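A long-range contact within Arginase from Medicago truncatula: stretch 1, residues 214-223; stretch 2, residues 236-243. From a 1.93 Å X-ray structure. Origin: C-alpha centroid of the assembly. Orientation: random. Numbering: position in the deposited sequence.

Stretch 1, residues 214-223: RRLVQVGIRS
Stretch 2 (236-243) GVETHEMR

The parallel pairing of these two strands is interrupted at Gly 220, where a water takes the place of a direct backbone bond: it accepts from Gly 220 N (3.0 Å) and donates to His 240 O (2.8 Å), while Gly 220 N and His 240 O themselves lie 3.6 Å apart. Gly 220 turns the chain with phi/psi 96/10, a positive phi that favours glycine. Before this corner, residues 215-219 run beside 238-241, their axes 4.8 Å apart at closest approach and 7° from parallel. Val 217 pairs with Glu 238 and Gln 218 with Thr 239 (CA to CA 4.7 Å). The ladder alternates in the parallel manner: Glu 238 N donates to Leu 216 O (3.1 Å), Gln 218 N to Glu 238 O (3.0 Å, nearly linear at 175°), and His 240 N to Gln 218 O (2.8 Å). Beyond the corner, Ile 221 N reaches His 240 O weakly at 3.4 Å, but Met 242 N closes on Ile 221 O at 2.8 Å as its own chain enters a 3-10 segment (phi/psi -55/-35); Glu 241 CA also approaches Ile 221 O, at 3.1 Å.

Arg 215 (m, t, p) and Glu 238 (m, t, chi3 72°) form a two-pronged salt bridge, NE to OE2 3.0 Å and NH2 to OE1 2.7 Å. A second water accepts from Leu 216 N (2.9 Å) and donates to Gly 236 O (2.9 Å) and Glu 238 OE2 (3.1 Å). On the face shared by Gln 218 and Thr 239, Thr 239 OG1 (chi1 m) donates to Gln 218 OE1 at 2.9 Å. Leu 216 CG packs 3.8 Å from Val 237 CG1. Met 242 (m, m, m) places CG 3.8 Å from Arg 222 CD, and Arg 222 NH1 returns to Gly 220 O at 2.9 Å, bracing the corner.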

ATOM      1  N   ARG B 214      35.431 -23.193  10.186  1.00 40.32           N
ATOM      2  CA  ARG B 214      36.285 -22.992  11.388  1.00 40.65           C
ATOM      3  C   ARG B 214      35.740 -21.792  12.165  1.00 38.30           C
ATOM      4  O   ARG B 214      35.018 -22.003  13.100  1.00 38.53           O
ATOM      5  CB  ARG B 214      37.738 -22.828  10.960  1.00 42.18           C
ATOM      6  CG  ARG B 214      38.702 -22.553  12.104  1.00 43.31           C
ATOM      7  CD  ARG B 214      40.101 -22.385  11.548  1.00 44.59           C
ATOM      8  NE  ARG B 214      40.156 -21.173  10.746  1.00 44.03           N
ATOM      9  CZ  ARG B 214      41.223 -20.429  10.578  1.00 44.04           C
ATOM     10  NH1 ARG B 214      42.369 -20.779  11.142  1.00 45.37           N
ATOM     11  NH2 ARG B 214      41.133 -19.338   9.835  1.00 44.43           N
ATOM     12  N   ARG B 215      36.023 -20.578  11.724  1.00 36.12           N
ATOM     13  CA  ARG B 215      35.417 -19.362  12.281  1.00 34.61           C
ATOM     14  C   ARG B 215      34.045 -19.144  11.645  1.00 34.35           C
ATOM     15  O   ARG B 215      33.805 -19.556  10.481  1.00 34.54           O
ATOM     16  CB  ARG B 215      36.368 -18.197  12.059  1.00 36.40           C
ATOM     17  CG  ARG B 215      37.703 -18.396  12.772  1.00 37.60           C
ATOM     18  CD  ARG B 215      38.577 -17.169  12.673  1.00 38.95           C
ATOM     19  NE  ARG B 215      37.950 -16.028  13.304  1.00 40.22           N
ATOM     20  CZ  ARG B 215      38.239 -14.764  13.025  1.00 40.74           C
ATOM     21  NH1 ARG B 215      39.154 -14.447  12.120  1.00 42.60           N
ATOM     22  NH2 ARG B 215      37.614 -13.806  13.671  1.00 40.62           N
ATOM     23  N   LEU B 216      33.127 -18.676  12.460  1.00 33.37           N
ATOM     24  CA  LEU B 216      31.794 -18.225  12.026  1.00 32.07           C
ATOM     25  C   LEU B 216      31.593 -16.887  12.711  1.00 30.83           C
ATOM     26  O   LEU B 216      31.403 -16.864  13.922  1.00 33.65           O
ATOM     27  CB  LEU B 216      30.747 -19.243  12.454  1.00 31.93           C
ATOM     28  CG  LEU B 216      29.286 -18.790  12.382  1.00 32.07           C
ATOM     29  CD1 LEU B 216      28.942 -18.186  11.032  1.00 30.69           C
ATOM     30  CD2 LEU B 216      28.389 -19.987  12.697  1.00 32.46           C
ATOM     31  N   VAL B 217      31.689 -15.817  11.975  1.00 29.54           N
ATOM     32  CA  VAL B 217      31.576 -14.453  12.554  1.00 29.54           C
ATOM     33  C   VAL B 217      30.185 -13.951  12.227  1.00 29.01           C
ATOM     34  O   VAL B 217      29.917 -13.857  11.037  1.00 29.30           O
ATOM     35  CB  VAL B 217      32.657 -13.550  11.970  1.00 28.78           C
ATOM     36  CG1 VAL B 217      32.590 -12.158  12.558  1.00 29.20           C
ATOM     37  CG2 VAL B 217      34.016 -14.182  12.159  1.00 29.21           C
ATOM     38  N   GLN B 218      29.342 -13.753  13.242  1.00 29.01           N
ATOM     39  CA  GLN B 218      27.912 -13.433  13.045  1.00 29.30           C
ATOM     40  C   GLN B 218      27.744 -11.965  13.365  1.00 28.59           C
ATOM     41  O   GLN B 218      28.198 -11.533  14.439  1.00 30.51           O
ATOM     42  CB  GLN B 218      27.014 -14.290  13.938  1.00 29.37           C
ATOM     43  CG  GLN B 218      27.315 -15.781  13.824  1.00 29.58           C
ATOM     44  CD  GLN B 218      26.189 -16.641  14.365  1.00 29.10           C
ATOM     45  OE1 GLN B 218      25.818 -16.564  15.543  1.00 30.00           O
ATOM     46  NE2 GLN B 218      25.595 -17.435  13.494  1.00 27.86           N
ATOM     47  N   VAL B 219      27.026 -11.240  12.550  1.00 27.68           N
ATOM     48  CA  VAL B 219      26.828  -9.776  12.745  1.00 27.48           C
ATOM     49  C   VAL B 219      25.357  -9.423  12.521  1.00 27.13           C
ATOM     50  O   VAL B 219      24.793  -9.860  11.536  1.00 25.88           O
ATOM     51  CB  VAL B 219      27.767  -9.012  11.798  1.00 27.59           C
ATOM     52  CG1 VAL B 219      27.598  -7.501  11.897  1.00 28.28           C
ATOM     53  CG2 VAL B 219      29.200  -9.403  12.038  1.00 28.03           C
ATOM     54  N   GLY B 220      24.802  -8.577  13.389  1.00 28.06           N
ATOM     55  CA  GLY B 220      23.405  -8.098  13.377  1.00 27.83           C
ATOM     56  C   GLY B 220      22.477  -8.888  14.294  1.00 26.90           C
ATOM     57  O   GLY B 220      21.274  -8.626  14.284  1.00 25.72           O
ATOM     58  N   ILE B 221      23.037  -9.755  15.129  1.00 26.33           N
ATOM     59  CA  ILE B 221      22.243 -10.699  15.949  1.00 27.09           C
ATOM     60  C   ILE B 221      21.481  -9.930  17.034  1.00 26.20           C
ATOM     61  O   ILE B 221      22.123  -9.160  17.741  1.00 25.42           O
ATOM     62  CB  ILE B 221      23.166 -11.780  16.544  1.00 27.43           C
ATOM     63  CG1 ILE B 221      23.921 -12.519  15.452  1.00 26.44           C
ATOM     64  CG2 ILE B 221      22.353 -12.707  17.426  1.00 28.55           C
ATOM     65  CD1 ILE B 221      23.071 -13.401  14.622  1.00 26.93           C
ATOM     66  N   ARG B 222      20.165 -10.121  17.102  1.00 26.04           N
ATOM     67  CA  ARG B 222      19.290  -9.453  18.075  1.00 27.58           C
ATOM     68  C   ARG B 222      18.118 -10.354  18.465  1.00 29.13           C
ATOM     69  O   ARG B 222      17.239  -9.862  19.085  1.00 29.19           O
ATOM     70  CB  ARG B 222      18.808  -8.111  17.522  1.00 27.12           C
ATOM     71  CG  ARG B 222      18.255  -8.177  16.125  1.00 26.76           C
ATOM     72  CD  ARG B 222      18.228  -6.826  15.545  1.00 26.89           C
ATOM     73  NE  ARG B 222      17.434  -6.807  14.314  1.00 27.36           N
ATOM     74  CZ  ARG B 222      17.864  -7.020  13.081  1.00 27.28           C
ATOM     75  NH1 ARG B 222      19.118  -7.367  12.834  1.00 27.95           N
ATOM     76  NH2 ARG B 222      17.012  -6.879  12.081  1.00 26.53           N
ATOM     77  N   SER B 223      18.184 -11.651  18.193  1.00 31.12           N
ATOM     78  CA  SER B 223      17.066 -12.615  18.375  1.00 33.11           C
ATOM     79  C   SER B 223      17.660 -14.002  18.652  1.00 34.74           C
ATOM     80  O   SER B 223      17.991 -14.710  17.698  1.00 34.35           O
ATOM     81  CB  SER B 223      16.155 -12.668  17.200  1.00 32.55           C
ATOM     82  OG  SER B 223      15.073 -13.502  17.529  1.00 34.48           O
ATOM     83  N   GLY B 236      32.294 -22.450  19.648  1.00 40.91           N
ATOM     84  CA  GLY B 236      33.180 -21.272  19.639  1.00 40.36           C
ATOM     85  C   GLY B 236      32.795 -20.302  18.521  1.00 38.97           C
ATOM     86  O   GLY B 236      33.688 -19.766  17.833  1.00 40.39           O
ATOM     87  N   VAL B 237      31.503 -20.074  18.344  1.00 37.05           N
ATOM     88  CA  VAL B 237      30.965 -19.122  17.339  1.00 35.30           C
ATOM     89  C   VAL B 237      31.218 -17.720  17.847  1.00 34.11           C
ATOM     90  O   VAL B 237      30.968 -17.466  19.024  1.00 32.84           O
ATOM     91  CB  VAL B 237      29.462 -19.319  17.104  1.00 35.69           C
ATOM     92  CG1 VAL B 237      28.916 -18.252  16.143  1.00 35.00           C
ATOM     93  CG2 VAL B 237      29.148 -20.717  16.600  1.00 36.81           C
ATOM     94  N   GLU B 238      31.675 -16.846  16.970  1.00 34.82           N
ATOM     95  CA  GLU B 238      31.906 -15.426  17.299  1.00 35.42           C
ATOM     96  C   GLU B 238      30.624 -14.647  17.031  1.00 36.19           C
ATOM     97  O   GLU B 238      30.568 -13.921  16.025  1.00 37.59           O
ATOM     98  CB  GLU B 238      33.058 -14.898  16.466  1.00 36.72           C
ATOM     99  CG  GLU B 238      34.393 -15.339  16.998  1.00 38.62           C
ATOM    100  CD  GLU B 238      35.449 -15.142  15.960  1.00 39.31           C
ATOM    101  OE1 GLU B 238      35.806 -13.968  15.700  1.00 40.94           O
ATOM    102  OE2 GLU B 238      35.836 -16.153  15.367  1.00 40.73           O
ATOM    103  N   THR B 239      29.652 -14.727  17.921  1.00 34.51           N
ATOM    104  CA  THR B 239      28.360 -14.031  17.724  1.00 34.17           C
ATOM    105  C   THR B 239      28.492 -12.571  18.147  1.00 33.89           C
ATOM    106  O   THR B 239      28.667 -12.335  19.323  1.00 36.33           O
ATOM    107  CB  THR B 239      27.261 -14.745  18.493  1.00 34.61           C
ATOM    108  OG1 THR B 239      27.242 -16.080  17.989  1.00 35.62           O
ATOM    109  CG2 THR B 239      25.909 -14.083  18.360  1.00 35.02           C
ATOM    110  N   HIS B 240      28.290 -11.613  17.255  1.00 32.24           N
ATOM    111  CA  HIS B 240      28.220 -10.192  17.636  1.00 32.03           C
ATOM    112  C   HIS B 240      26.765  -9.735  17.661  1.00 32.19           C
ATOM    113  O   HIS B 240      26.144  -9.659  16.594  1.00 30.90           O
ATOM    114  CB  HIS B 240      29.106  -9.358  16.708  1.00 33.91           C
ATOM    115  CG  HIS B 240      30.531  -9.764  16.748  1.00 35.85           C
ATOM    116  ND1 HIS B 240      31.418  -9.204  17.638  1.00 37.73           N
ATOM    117  CD2 HIS B 240      31.235 -10.693  16.066  1.00 37.23           C
ATOM    118  CE1 HIS B 240      32.610  -9.768  17.490  1.00 37.28           C
ATOM    119  NE2 HIS B 240      32.527 -10.672  16.561  1.00 37.32           N
ATOM    120  N   GLU B 241      26.286  -9.332  18.838  1.00 33.54           N
ATOM    121  CA  GLU B 241      24.904  -8.830  19.078  1.00 33.85           C
ATOM    122  C   GLU B 241      24.806  -7.315  18.837  1.00 32.21           C
ATOM    123  O   GLU B 241      25.807  -6.571  19.105  1.00 32.93           O
ATOM    124  CB  GLU B 241      24.522  -9.228  20.494  1.00 34.84           C
ATOM    125  CG  GLU B 241      24.422 -10.740  20.651  1.00 37.16           C
ATOM    126  CD  GLU B 241      24.056 -11.163  22.077  1.00 39.66           C
ATOM    127  OE1 GLU B 241      23.063 -10.618  22.632  1.00 39.73           O
ATOM    128  OE2 GLU B 241      24.757 -12.031  22.634  1.00 41.08           O
ATOM    129  N   MET B 242      23.665  -6.854  18.333  1.00 29.62           N
ATOM    130  CA  MET B 242      23.448  -5.398  18.090  1.00 29.80           C
ATOM    131  C   MET B 242      23.695  -4.581  19.372  1.00 30.43           C
ATOM    132  O   MET B 242      24.161  -3.464  19.273  1.00 29.12           O
ATOM    133  CB  MET B 242      22.025  -5.110  17.611  1.00 29.19           C
ATOM    134  CG  MET B 242      21.733  -5.602  16.217  1.00 28.81           C
ATOM    135  SD  MET B 242      22.809  -4.840  14.976  1.00 27.78           S
ATOM    136  CE  MET B 242      22.247  -3.134  14.989  1.00 26.23           C
ATOM    137  N   ARG B 243      23.358  -5.119  20.547  1.00 32.83           N
ATOM    138  CA  ARG B 243      23.536  -4.393  21.840  1.00 34.81           C
ATOM    139  C   ARG B 243      25.024  -4.134  22.161  1.00 35.56           C
ATOM    140  O   ARG B 243      25.245  -3.343  23.097  1.00 39.44           O
ATOM    141  CB  ARG B 243      22.812  -5.125  22.980  1.00 36.02           C
ATOM    142  CG  ARG B 243      23.411  -6.469  23.344  1.00 38.46           C
ATOM    143  CD  ARG B 243      22.558  -7.268  24.294  1.00 40.94           C
ATOM    144  NE  ARG B 243      23.182  -8.582  24.427  1.00 43.57           N
ATOM    145  CZ  ARG B 243      23.833  -9.035  25.505  1.00 46.35           C
ATOM    146  NH1 ARG B 243      23.930  -8.292  26.592  1.00 49.26           N
ATOM    147  NH2 ARG B 243      24.395 -10.230  25.495  1.00 44.33           N
TER
HETATM  148  O   HOH W   1      34.237 -18.751  15.155  1.00 34.16           O
HETATM  149  O   HOH W   2      26.130  -7.057  15.559  1.00 36.81           O